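Local coordinates for protein GDP-L-fucose synthase (PDB 7M13) that binds NADPH and serves as a GDP-D-glycero-L-gluco-heptose synthase, an oxidoreductase of the epimerase/dehydratase family in the making of Campylobacter jejuni capsular polysaccharide, at residues B[105-110]-B[256-261]; B[11-16]-B[63-68]; B[239-244]-B[314-319]. All coordinates share one frame; numbering follows the deposited sequence.

Contact 1: B[105-110]-B[256-261]; sequences KLVFFG and YTMQNI. With NAP (NADP nicotinamide-adenine-dinucleotide phosphate), chain E.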
loop_
_atom_site.group_PDB
_atom_site.type_symbol
_atom_site.label_atom_id
_atom_site.label_comp_id
_atom_site.label_asym_id
_atom_site.label_seq_id
_atom_site.Cartn_x
_atom_site.Cartn_y
_atom_site.Cartn_z
ATOM N N LYS B 105 0.674 -4.008 22.673
ATOM C CA LYS B 105 0.654 -2.738 21.947
ATOM C C LYS B 105 1.901 -2.610 21.084
ATOM O O LYS B 105 2.954 -3.166 21.440
ATOM C CB LYS B 105 0.632 -1.619 22.964
ATOM C CG LYS B 105 -0.084 -0.377 22.566
ATOM C CD LYS B 105 -0.521 0.352 23.833
ATOM C CE LYS B 105 -0.823 1.749 23.430
ATOM N NZ LYS B 105 -1.350 2.485 24.580
ATOM N N LEU B 106 1.758 -1.928 19.954
ATOM C CA LEU B 106 2.843 -1.700 18.993
ATOM C C LEU B 106 2.814 -0.241 18.583
ATOM O O LEU B 106 1.717 0.300 18.421
ATOM C CB LEU B 106 2.609 -2.620 17.784
ATOM C CG LEU B 106 3.608 -2.527 16.621
ATOM C CD1 LEU B 106 3.756 -3.893 15.949
ATOM C CD2 LEU B 106 3.175 -1.488 15.604
ATOM N N VAL B 107 3.996 0.340 18.436
ATOM C CA VAL B 107 4.154 1.692 17.850
ATOM C C VAL B 107 4.987 1.570 16.592
ATOM O O VAL B 107 6.041 0.936 16.605
ATOM C CB VAL B 107 4.790 2.666 18.839
ATOM C CG1 VAL B 107 5.204 3.960 18.137
ATOM C CG2 VAL B 107 3.853 2.935 19.992
ATOM N N PHE B 108 4.468 2.084 15.491
ATOM C CA PHE B 108 5.117 2.123 14.176
ATOM C C PHE B 108 5.419 3.581 13.857
ATOM O O PHE B 108 4.627 4.464 14.199
ATOM C CB PHE B 108 4.194 1.522 13.113
ATOM C CG PHE B 108 4.635 1.706 11.685
ATOM C CD1 PHE B 108 5.850 1.196 11.259
ATOM C CD2 PHE B 108 3.795 2.291 10.758
ATOM C CE1 PHE B 108 6.264 1.347 9.950
ATOM C CE2 PHE B 108 4.215 2.452 9.452
ATOM C CZ PHE B 108 5.452 1.991 9.065
ATOM N N PHE B 109 6.460 3.853 13.104
ATOM C CA PHE B 109 6.832 5.236 12.716
ATOM C C PHE B 109 6.600 5.429 11.226
ATOM O O PHE B 109 7.130 4.656 10.373
ATOM C CB PHE B 109 8.264 5.541 13.101
ATOM C CG PHE B 109 8.471 5.469 14.587
ATOM C CD1 PHE B 109 8.149 6.552 15.394
ATOM C CD2 PHE B 109 8.825 4.274 15.186
ATOM C CE1 PHE B 109 8.303 6.462 16.768
ATOM C CE2 PHE B 109 8.969 4.196 16.563
ATOM C CZ PHE B 109 8.682 5.286 17.349
ATOM N N GLY B 110 5.810 6.446 10.878
ATOM C CA GLY B 110 5.635 6.887 9.503
ATOM C C GLY B 110 6.513 8.079 9.177
ATOM O O GLY B 110 7.164 8.634 10.086
ATOM N N TYR B 256 5.167 7.659 25.795
ATOM C CA TYR B 256 3.887 8.255 26.220
ATOM C C TYR B 256 2.704 7.578 25.514
ATOM O O TYR B 256 1.654 7.320 26.114
ATOM C CB TYR B 256 3.881 9.755 25.931
ATOM C CG TYR B 256 2.606 10.421 26.336
ATOM C CD1 TYR B 256 2.460 10.902 27.623
ATOM C CD2 TYR B 256 1.546 10.570 25.451
ATOM C CE1 TYR B 256 1.272 11.491 28.019
ATOM C CE2 TYR B 256 0.352 11.140 25.843
ATOM C CZ TYR B 256 0.224 11.604 27.137
ATOM O OH TYR B 256 -0.946 12.196 27.553
ATOM N N THR B 257 2.863 7.331 24.218
ATOM C CA THR B 257 1.834 6.635 23.419
ATOM C C THR B 257 1.581 5.273 24.037
ATOM O O THR B 257 0.437 4.934 24.258
ATOM C CB THR B 257 2.269 6.495 21.949
ATOM O OG1 THR B 257 2.457 7.795 21.379
ATOM C CG2 THR B 257 1.144 5.905 21.112
ATOM N N MET B 258 2.625 4.476 24.264
ATOM C CA MET B 258 2.417 3.144 24.867
ATOM C C MET B 258 1.627 3.287 26.168
ATOM O O MET B 258 0.727 2.482 26.427
ATOM C CB MET B 258 3.753 2.474 25.209
ATOM C CG MET B 258 4.471 1.955 24.046
ATOM S SD MET B 258 3.487 0.686 23.145
ATOM C CE MET B 258 4.814 -0.054 22.204
ATOM N N GLN B 259 1.970 4.282 26.986
ATOM C CA GLN B 259 1.423 4.326 28.349
ATOM C C GLN B 259 0.051 4.978 28.378
ATOM O O GLN B 259 -0.633 4.831 29.412
ATOM C CB GLN B 259 2.367 5.067 29.299
ATOM C CG GLN B 259 3.711 4.423 29.463
ATOM C CD GLN B 259 3.619 3.003 29.953
ATOM O OE1 GLN B 259 3.181 2.114 29.235
ATOM N NE2 GLN B 259 4.115 2.758 31.155
ATOM N N ASN B 260 -0.350 5.730 27.344
ATOM C CA ASN B 260 -1.512 6.650 27.492
ATOM C C ASN B 260 -2.472 6.622 26.299
ATOM O O ASN B 260 -3.634 7.026 26.492
ATOM C CB ASN B 260 -1.068 8.100 27.693
ATOM C CG ASN B 260 -0.361 8.269 29.018
ATOM O OD1 ASN B 260 -1.000 8.256 30.069
ATOM N ND2 ASN B 260 0.957 8.309 28.980
ATOM N N ILE B 261 -2.026 6.280 25.093
ATOM C CA ILE B 261 -2.853 6.489 23.870
ATOM C C ILE B 261 -3.214 5.120 23.318
ATOM O O ILE B 261 -2.339 4.396 22.835
ATOM C CB ILE B 261 -2.124 7.350 22.835
ATOM C CG1 ILE B 261 -1.780 8.728 23.387
ATOM C CG2 ILE B 261 -2.994 7.444 21.582
ATOM C CD1 ILE B 261 -0.897 9.524 22.482
HETATM P PA NAP E . 17.722 4.138 10.857
HETATM O O1A NAP E . 17.853 4.240 9.367
HETATM O O2A NAP E . 18.688 4.944 11.691
HETATM O O5B NAP E . 17.850 2.656 11.359
HETATM C C5B NAP E . 17.106 1.608 10.737
HETATM C C4B NAP E . 17.523 0.333 11.399
HETATM O O4B NAP E . 16.703 -0.722 10.842
HETATM C C3B NAP E . 18.993 -0.069 11.155
HETATM O O3B NAP E . 19.634 -0.307 12.403
HETATM C C2B NAP E . 18.883 -1.301 10.265
HETATM O O2B NAP E . 19.873 -2.295 10.532
HETATM C C1B NAP E . 17.521 -1.859 10.665
HETATM N N9A NAP E . 16.964 -2.695 9.623
HETATM C C8A NAP E . 16.652 -2.350 8.344
HETATM N N7A NAP E . 16.274 -3.359 7.597
HETATM C C5A NAP E . 16.353 -4.447 8.440
HETATM C C6A NAP E . 16.096 -5.814 8.234
HETATM N N6A NAP E . 15.733 -6.341 7.060
HETATM N N1A NAP E . 16.288 -6.634 9.291
HETATM C C2A NAP E . 16.683 -6.112 10.460
HETATM N N3A NAP E . 16.963 -4.842 10.761
HETATM C C4A NAP E . 16.782 -4.057 9.692
HETATM O O3 NAP E . 16.228 4.536 11.261
HETATM P PN NAP E . 15.714 5.876 11.931
HETATM O O1N NAP E . 16.276 7.017 11.176
HETATM O O2N NAP E . 15.964 5.751 13.381
HETATM O O5D NAP E . 14.136 5.763 11.632
HETATM C C5D NAP E . 13.266 5.166 12.567
HETATM C C4D NAP E . 11.871 5.256 12.017
HETATM O O4D NAP E . 11.482 6.651 11.891
HETATM C C3D NAP E . 11.680 4.624 10.631
HETATM O O3D NAP E . 10.379 4.030 10.518
HETATM C C2D NAP E . 11.825 5.823 9.736
HETATM O O2D NAP E . 11.268 5.640 8.439
HETATM C C1D NAP E . 11.108 6.892 10.536
HETATM N N1N NAP E . 11.517 8.246 10.100
HETATM C C2N NAP E . 12.809 8.678 10.209
HETATM C C3N NAP E . 13.175 9.887 9.722
HETATM C C7N NAP E . 14.568 10.402 9.801
HETATM O O7N NAP E . 14.788 11.590 9.489
HETATM N N7N NAP E . 15.518 9.567 10.213
HETATM C C4N NAP E . 12.183 10.765 9.136
HETATM C C5N NAP E . 10.828 10.263 9.092
HETATM C C6N NAP E . 10.563 9.054 9.483
HETATM P P2B NAP E . 21.373 -2.131 9.949
HETATM O O1X NAP E . 21.993 -1.099 10.850
HETATM O O2X NAP E . 21.312 -1.772 8.531
HETATM O O3X NAP E . 21.981 -3.535 10.128
#
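The ammonium of Lys-105 is gripped by three backbone carbonyls and, outside the two segments, by a salt bridge to Asp-262. Lys-105 NZ lies 2.8 Å from both Met-258 O and Ile-261 O, above both carbonyl planes, whereas Thr-257 O, at 3.0 Å from NZ, is met in plane on a lone pair. Thr-257 O also accepts from the backbone N of Asn-260 and of Ile-261, so one oxygen serves three donors. A long lysine suits this place: its chain, extended beyond CG, carries the charge from the buried strand to the C-terminal end of helix 247-260, whose dipole would probably stabilise it. Met-258 runs past that chain in the opposite direction, with SD 3.7 Å from Lys-105 CB. Bent at chi2 (-60°), the flexible thioether lays Met-258 CE 3.8 Å from Val-107 CG2, and the compact valine and the methyl of Thr-257 let the helix settle close to the strand. Farther along the strand, Phe-109 O receives a weak 3.3 Å hydrogen bond from NAP O3D. A helix running roughly antiparallel (149°) to the strand it covers, with the cofactor at the strand's C-terminal end, is typical of the Rossmann fold.

Contact 2: B[11-16]-B[63-68]; sequences IYIAGH and YVFLTA. With NAP (NADP nicotinamide-adenine-dinucleotide phosphate), chain E.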
loop_
_atom_site.group_PDB
_atom_site.type_symbol
_atom_site.label_atom_id
_atom_site.label_comp_id
_atom_site.label_asym_id
_atom_site.label_seq_id
_atom_site.Cartn_x
_atom_site.Cartn_y
_atom_site.Cartn_z
ATOM N N ILE B 11 9.824 -6.088 26.083
ATOM C CA ILE B 11 9.707 -5.026 25.055
ATOM C C ILE B 11 10.668 -5.337 23.934
ATOM O O ILE B 11 11.863 -5.415 24.162
ATOM C CB ILE B 11 10.015 -3.641 25.652
ATOM C CG1 ILE B 11 9.054 -3.358 26.795
ATOM C CG2 ILE B 11 9.985 -2.573 24.553
ATOM C CD1 ILE B 11 9.413 -2.126 27.613
ATOM N N TYR B 12 10.159 -5.466 22.698
ATOM C CA TYR B 12 10.981 -5.624 21.484
ATOM C C TYR B 12 11.117 -4.274 20.793
ATOM O O TYR B 12 10.105 -3.646 20.516
ATOM C CB TYR B 12 10.348 -6.688 20.585
ATOM C CG TYR B 12 10.955 -6.831 19.218
ATOM C CD1 TYR B 12 12.325 -6.838 19.006
ATOM C CD2 TYR B 12 10.123 -6.907 18.104
ATOM C CE1 TYR B 12 12.860 -6.972 17.739
ATOM C CE2 TYR B 12 10.652 -7.066 16.842
ATOM C CZ TYR B 12 12.009 -7.050 16.651
ATOM O OH TYR B 12 12.521 -7.134 15.395
ATOM N N ILE B 13 12.339 -3.822 20.618
ATOM C CA ILE B 13 12.684 -2.665 19.753
ATOM C C ILE B 13 13.266 -3.223 18.468
ATOM O O ILE B 13 14.409 -3.675 18.462
ATOM C CB ILE B 13 13.627 -1.662 20.449
ATOM C CG1 ILE B 13 13.028 -1.185 21.773
ATOM C CG2 ILE B 13 13.911 -0.476 19.526
ATOM C CD1 ILE B 13 13.650 -1.777 22.997
ATOM N N ALA B 14 12.509 -3.163 17.377
ATOM C CA ALA B 14 12.969 -3.599 16.052
ATOM C C ALA B 14 13.857 -2.506 15.493
ATOM O O ALA B 14 13.466 -1.324 15.644
ATOM C CB ALA B 14 11.788 -3.887 15.177
ATOM N N GLY B 15 14.999 -2.831 14.918
ATOM C CA GLY B 15 15.927 -1.822 14.389
ATOM C C GLY B 15 16.621 -1.056 15.484
ATOM O O GLY B 15 16.778 0.185 15.371
ATOM N N HIS B 16 17.064 -1.739 16.530
ATOM C CA HIS B 16 17.508 -1.059 17.767
ATOM C C HIS B 16 18.824 -0.311 17.573
ATOM O O HIS B 16 19.142 0.490 18.494
ATOM C CB HIS B 16 17.627 -2.021 18.933
ATOM C CG HIS B 16 18.721 -3.013 18.784
ATOM N ND1 HIS B 16 18.615 -4.076 17.939
ATOM C CD2 HIS B 16 19.906 -3.114 19.431
ATOM C CE1 HIS B 16 19.714 -4.812 18.042
ATOM N NE2 HIS B 16 20.524 -4.234 18.974
ATOM N N TYR B 63 5.294 -5.818 24.033
ATOM C CA TYR B 63 5.257 -4.452 23.451
ATOM C C TYR B 63 6.295 -4.417 22.353
ATOM O O TYR B 63 7.401 -4.985 22.472
ATOM C CB TYR B 63 5.539 -3.384 24.520
ATOM C CG TYR B 63 4.445 -3.372 25.537
ATOM C CD1 TYR B 63 3.304 -2.623 25.363
ATOM C CD2 TYR B 63 4.549 -4.115 26.698
ATOM C CE1 TYR B 63 2.274 -2.648 26.275
ATOM C CE2 TYR B 63 3.526 -4.157 27.625
ATOM C CZ TYR B 63 2.377 -3.423 27.414
ATOM O OH TYR B 63 1.349 -3.468 28.319
ATOM N N VAL B 64 5.963 -3.766 21.240
ATOM C CA VAL B 64 6.851 -3.653 20.073
ATOM C C VAL B 64 6.991 -2.187 19.662
ATOM O O VAL B 64 5.957 -1.483 19.487
ATOM C CB VAL B 64 6.290 -4.486 18.905
ATOM C CG1 VAL B 64 7.128 -4.288 17.659
ATOM C CG2 VAL B 64 6.195 -5.977 19.267
ATOM N N PHE B 65 8.224 -1.722 19.506
ATOM C CA PHE B 65 8.563 -0.463 18.802
ATOM C C PHE B 65 9.177 -0.815 17.478
ATOM O O PHE B 65 10.274 -1.425 17.449
ATOM C CB PHE B 65 9.477 0.417 19.643
ATOM C CG PHE B 65 8.891 0.887 20.946
ATOM C CD1 PHE B 65 8.217 2.097 21.013
ATOM C CD2 PHE B 65 9.117 0.209 22.133
ATOM C CE1 PHE B 65 7.675 2.560 22.197
ATOM C CE2 PHE B 65 8.584 0.688 23.316
ATOM C CZ PHE B 65 7.905 1.883 23.355
ATOM N N LEU B 66 8.477 -0.504 16.392
ATOM C CA LEU B 66 8.924 -0.916 15.051
ATOM C C LEU B 66 9.702 0.237 14.435
ATOM O O LEU B 66 9.050 1.138 13.828
ATOM C CB LEU B 66 7.716 -1.316 14.224
ATOM C CG LEU B 66 8.015 -1.729 12.801
ATOM C CD1 LEU B 66 9.211 -2.674 12.736
ATOM C CD2 LEU B 66 6.754 -2.298 12.181
ATOM N N THR B 67 11.021 0.256 14.553
ATOM C CA THR B 67 11.825 1.373 13.998
ATOM C C THR B 67 12.594 0.961 12.748
ATOM O O THR B 67 13.097 1.855 12.071
ATOM C CB THR B 67 12.805 1.996 15.011
ATOM O OG1 THR B 67 14.038 1.255 15.036
ATOM C CG2 THR B 67 12.217 2.103 16.392
ATOM N N ALA B 68 12.677 -0.328 12.433
ATOM C CA ALA B 68 13.508 -0.808 11.327
ATOM C C ALA B 68 12.958 -0.321 9.983
ATOM O O ALA B 68 11.740 -0.354 9.778
ATOM C CB ALA B 68 13.549 -2.298 11.359
HETATM P PA NAP E . 17.722 4.138 10.857
HETATM O O1A NAP E . 17.853 4.240 9.367
HETATM O O2A NAP E . 18.688 4.944 11.691
HETATM O O5B NAP E . 17.850 2.656 11.359
HETATM C C5B NAP E . 17.106 1.608 10.737
HETATM C C4B NAP E . 17.523 0.333 11.399
HETATM O O4B NAP E . 16.703 -0.722 10.842
HETATM C C3B NAP E . 18.993 -0.069 11.155
HETATM O O3B NAP E . 19.634 -0.307 12.403
HETATM C C2B NAP E . 18.883 -1.301 10.265
HETATM O O2B NAP E . 19.873 -2.295 10.532
HETATM C C1B NAP E . 17.521 -1.859 10.665
HETATM N N9A NAP E . 16.964 -2.695 9.623
HETATM C C8A NAP E . 16.652 -2.350 8.344
HETATM N N7A NAP E . 16.274 -3.359 7.597
HETATM C C5A NAP E . 16.353 -4.447 8.440
HETATM C C6A NAP E . 16.096 -5.814 8.234
HETATM N N6A NAP E . 15.733 -6.341 7.060
HETATM N N1A NAP E . 16.288 -6.634 9.291
HETATM C C2A NAP E . 16.683 -6.112 10.460
HETATM N N3A NAP E . 16.963 -4.842 10.761
HETATM C C4A NAP E . 16.782 -4.057 9.692
HETATM O O3 NAP E . 16.228 4.536 11.261
HETATM P PN NAP E . 15.714 5.876 11.931
HETATM O O1N NAP E . 16.276 7.017 11.176
HETATM O O2N NAP E . 15.964 5.751 13.381
HETATM O O5D NAP E . 14.136 5.763 11.632
HETATM C C5D NAP E . 13.266 5.166 12.567
HETATM C C4D NAP E . 11.871 5.256 12.017
HETATM O O4D NAP E . 11.482 6.651 11.891
HETATM C C3D NAP E . 11.680 4.624 10.631
HETATM O O3D NAP E . 10.379 4.030 10.518
HETATM C C2D NAP E . 11.825 5.823 9.736
HETATM O O2D NAP E . 11.268 5.640 8.439
HETATM C C1D NAP E . 11.108 6.892 10.536
HETATM N N1N NAP E . 11.517 8.246 10.100
HETATM C C2N NAP E . 12.809 8.678 10.209
HETATM C C3N NAP E . 13.175 9.887 9.722
HETATM C C7N NAP E . 14.568 10.402 9.801
HETATM O O7N NAP E . 14.788 11.590 9.489
HETATM N N7N NAP E . 15.518 9.567 10.213
HETATM C C4N NAP E . 12.183 10.765 9.136
HETATM C C5N NAP E . 10.828 10.263 9.092
HETATM C C6N NAP E . 10.563 9.054 9.483
HETATM P P2B NAP E . 21.373 -2.131 9.949
HETATM O O1X NAP E . 21.993 -1.099 10.850
HETATM O O2X NAP E . 21.312 -1.772 8.531
HETATM O O3X NAP E . 21.981 -3.535 10.128
#
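With chi1 at 85°, Thr-67 holds OG1 in the crowded position between its backbone N and carbonyl carbon, turned onto Ala-14 O; the bond from OG1 to Ala-14 O is 2.7 Å long, in the carbonyl plane on a lone pair. Thr-67 N reaches Ala-14 O from above that plane at 3.1 Å, so one residue grips it twice. Before this point the strands pair in parallel: Tyr-12 N donates to Tyr-63 O, Phe-65 N to Tyr-12 O and Ala-14 N to Phe-65 O, each nearly along the C=O axis. These are neighbouring strands of the Rossmann sheet, and the loop from Gly-15 onward is its nucleotide-binding turn. Gly-15 has a positive phi (72°) and lies against Ala-68 and Thr-67 OG1, a place with no room for a side chain. On the face of Ile-11 and Ile-13, the Phe-65 ring stands beside the isoleucines, Ile-11 CG2 meeting its edge in plane, 3.8 Å from CE2. On the other face Tyr-12, CG anti to its backbone N, lies alongside Val-64, while Ala-14 CB is small enough to admit Leu-66 CD1 at 3.8 Å. Past the strands, Ala-68 CA comes within 3.2 Å of NAP O4B, a closeness that the short alanine side chain permits.

Contact 3: B[239-244]-B[314-319]; sequences KVRREF and TMDRLM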
loop_
_atom_site.group_PDB
_atom_site.type_symbol
_atom_site.label_atom_id
_atom_site.label_comp_id
_atom_site.label_asym_id
_atom_site.label_seq_id
_atom_site.Cartn_x
_atom_site.Cartn_y
_atom_site.Cartn_z
ATOM N N LYS B 239 16.180 29.562 1.916
ATOM C CA LYS B 239 14.786 29.799 2.376
ATOM C C LYS B 239 14.064 28.461 2.599
ATOM O O LYS B 239 13.048 28.476 3.299
ATOM C CB LYS B 239 14.037 30.697 1.386
ATOM C CG LYS B 239 14.602 32.105 1.245
ATOM C CD LYS B 239 13.867 32.959 0.222
ATOM C CE LYS B 239 14.532 34.301 -0.031
ATOM N NZ LYS B 239 15.242 34.333 -1.334
ATOM N N VAL B 240 14.570 27.347 2.065
ATOM C CA VAL B 240 13.973 25.988 2.257
ATOM C C VAL B 240 13.736 25.757 3.758
ATOM O O VAL B 240 14.678 25.901 4.540
ATOM C CB VAL B 240 14.865 24.874 1.677
ATOM C CG1 VAL B 240 14.559 23.524 2.302
ATOM C CG2 VAL B 240 14.773 24.781 0.160
ATOM N N ARG B 241 12.513 25.392 4.155
ATOM C CA ARG B 241 12.192 25.192 5.590
ATOM C C ARG B 241 12.128 23.697 5.898
ATOM O O ARG B 241 11.683 22.923 5.050
ATOM C CB ARG B 241 10.889 25.892 5.976
ATOM C CG ARG B 241 10.888 27.376 5.630
ATOM C CD ARG B 241 9.677 28.122 6.142
ATOM N NE ARG B 241 9.715 28.264 7.576
ATOM C CZ ARG B 241 10.446 29.131 8.258
ATOM N NH1 ARG B 241 11.232 29.998 7.629
ATOM N NH2 ARG B 241 10.384 29.134 9.577
ATOM N N ARG B 242 12.548 23.333 7.100
ATOM C CA ARG B 242 12.466 21.941 7.598
ATOM C C ARG B 242 12.109 21.976 9.076
ATOM O O ARG B 242 12.473 22.965 9.753
ATOM C CB ARG B 242 13.820 21.251 7.431
ATOM C CG ARG B 242 14.072 20.702 6.039
ATOM C CD ARG B 242 15.433 20.057 6.024
ATOM N NE ARG B 242 15.884 19.786 4.673
ATOM C CZ ARG B 242 16.622 20.608 3.938
ATOM N NH1 ARG B 242 16.990 20.241 2.720
ATOM N NH2 ARG B 242 16.999 21.780 4.424
ATOM N N GLU B 243 11.394 20.939 9.528
ATOM C CA GLU B 243 11.011 20.647 10.915
ATOM C C GLU B 243 11.976 19.551 11.372
ATOM O O GLU B 243 12.397 18.750 10.507
ATOM C CB GLU B 243 9.589 20.072 10.927
ATOM C CG GLU B 243 9.032 19.890 12.301
ATOM C CD GLU B 243 7.725 19.158 12.328
ATOM O OE1 GLU B 243 7.248 18.589 11.231
ATOM O OE2 GLU B 243 7.153 19.155 13.422
ATOM N N PHE B 244 12.343 19.531 12.645
ATOM C CA PHE B 244 13.215 18.470 13.202
ATOM C C PHE B 244 12.616 17.997 14.511
ATOM O O PHE B 244 11.931 18.761 15.235
ATOM C CB PHE B 244 14.649 18.963 13.423
ATOM C CG PHE B 244 15.317 19.473 12.183
ATOM C CD1 PHE B 244 16.020 18.615 11.358
ATOM C CD2 PHE B 244 15.239 20.817 11.838
ATOM C CE1 PHE B 244 16.622 19.066 10.195
ATOM C CE2 PHE B 244 15.851 21.264 10.676
ATOM C CZ PHE B 244 16.530 20.395 9.859
ATOM N N THR B 314 13.152 19.847 0.173
ATOM C CA THR B 314 13.186 20.842 -0.935
ATOM C C THR B 314 11.913 21.700 -0.916
ATOM O O THR B 314 12.059 22.928 -0.958
ATOM C CB THR B 314 13.407 20.162 -2.290
ATOM O OG1 THR B 314 14.537 19.299 -2.155
ATOM C CG2 THR B 314 13.645 21.147 -3.413
ATOM N N MET B 315 10.719 21.094 -0.850
ATOM C CA MET B 315 9.459 21.809 -0.488
ATOM C C MET B 315 9.330 21.857 1.037
ATOM O O MET B 315 9.808 20.926 1.699
ATOM C CB MET B 315 8.219 21.139 -1.085
ATOM C CG MET B 315 7.881 21.652 -2.476
ATOM S SD MET B 315 6.404 20.856 -3.154
ATOM C CE MET B 315 5.141 22.026 -2.657
ATOM N N ASP B 316 8.791 22.955 1.563
ATOM C CA ASP B 316 8.602 23.141 3.019
ATOM C C ASP B 316 7.706 21.989 3.499
ATOM O O ASP B 316 6.767 21.639 2.769
ATOM C CB ASP B 316 8.000 24.514 3.316
ATOM C CG ASP B 316 8.871 25.722 2.983
ATOM O OD1 ASP B 316 10.020 25.541 2.492
ATOM O OD2 ASP B 316 8.398 26.843 3.260
ATOM N N ARG B 317 8.009 21.376 4.644
ATOM C CA ARG B 317 7.158 20.335 5.268
ATOM C C ARG B 317 7.151 20.593 6.759
ATOM O O ARG B 317 8.233 20.629 7.358
ATOM C CB ARG B 317 7.649 18.892 5.058
ATOM C CG ARG B 317 7.855 18.521 3.605
ATOM C CD ARG B 317 6.488 18.503 2.951
ATOM N NE ARG B 317 6.005 17.149 2.842
ATOM C CZ ARG B 317 4.901 16.812 2.194
ATOM N NH1 ARG B 317 4.608 15.534 2.063
ATOM N NH2 ARG B 317 4.108 17.741 1.693
ATOM N N LEU B 318 5.971 20.717 7.348
ATOM C CA LEU B 318 5.830 20.946 8.793
ATOM C C LEU B 318 4.570 20.224 9.220
ATOM O O LEU B 318 3.511 20.521 8.623
ATOM C CB LEU B 318 5.681 22.460 9.029
ATOM C CG LEU B 318 5.269 22.878 10.434
ATOM C CD1 LEU B 318 6.286 22.426 11.452
ATOM C CD2 LEU B 318 5.064 24.384 10.497
ATOM N N MET B 319 4.669 19.389 10.244
ATOM C CA MET B 319 3.476 18.707 10.804
ATOM C C MET B 319 2.602 19.674 11.598
ATOM O O MET B 319 3.122 20.447 12.403
ATOM C CB MET B 319 3.861 17.564 11.733
ATOM C CG MET B 319 4.565 16.392 11.084
ATOM S SD MET B 319 3.781 15.851 9.567
ATOM C CE MET B 319 4.696 14.324 9.358
HETATM O O HOH W 1 10.522 28.080 1.631
HETATM O O HOH W 2 11.107 20.483 4.238
HETATM O O HOH W 3 10.398 19.224 7.518
#
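Two carboxylates each take a backbone N-H from the partner segment. Glu-243 OE1 accepts from Met-319 N at 2.9 Å in a nearly straight bond (169° at the hydrogen), and Asp-316 OD1 accepts from Arg-241 N at 3.0 Å (158°). Both donors arrive from above the carboxylate plane. Glu-243 reaches across because CG is anti to its backbone N and the chain beyond is extended; OE1 also receives Asn-168 ND2, which leaves this buried charge well held. Aspartate, a shorter acid, is enough where the backbones come closer.

Between these bonds, where Arg-241 O and Arg-317 N stand 4.0 Å apart, two waters bridge the backbones. One donates to Arg-241 O and Met-315 O, the other accepts from Glu-243 N and donates to Arg-317 O, 2.6 Å from the water; a further water, beyond the aspartate, donates to Lys-239 O and Asp-316 OD1.

The tips of Arg-241 and Arg-317 turn to partners elsewhere. Arg-241 lays its CD 3.4 Å from Asp-316 OD2, then bends at chi3 so that NE forms its salt bridge with Asp-284; Arg-317 donates to the carbonyls of Gly-112, Tyr-115 and Pro-116. Leu-318 crosses Glu-243 at about a right angle, CD1 of Leu-318 packing on the aliphatic part of Glu-243, 3.8 Å from its CG. Val-240 sets CG2 3.5 Å from Thr-314 O, while its CG1 lies over one face of the Arg-242 guanidinium, toward its rim. Arg-242 is a predicted substrate-binding residue, so this water-bridged joining of strand 241-246 to an irregular segment is consistent with the border of a nucleotide-sugar site in this family.

Overall arrangement
Contacts 1 and 2 are buried neighbours in the Rossmann sheet: strands 63-66 and 105-111 lie side by side, joined by the backbone bonds of Val-107 with Val-64 and Leu-66, and both contacts touch NAP. Contact 2 is strand against strand, with regular direct bonds and apolar faces; contact 1 is helix against strand, where one lysine charge supplies the polar grip. Contact 3 is a surface contact, its centre about 25 Å from that of contact 1 and 28 Å from that of contact 2, and there carboxylates and waters replace regular pairing. Its strand, 241-246, belongs to the same sheet and leads directly into helix 247-260 of contact 1.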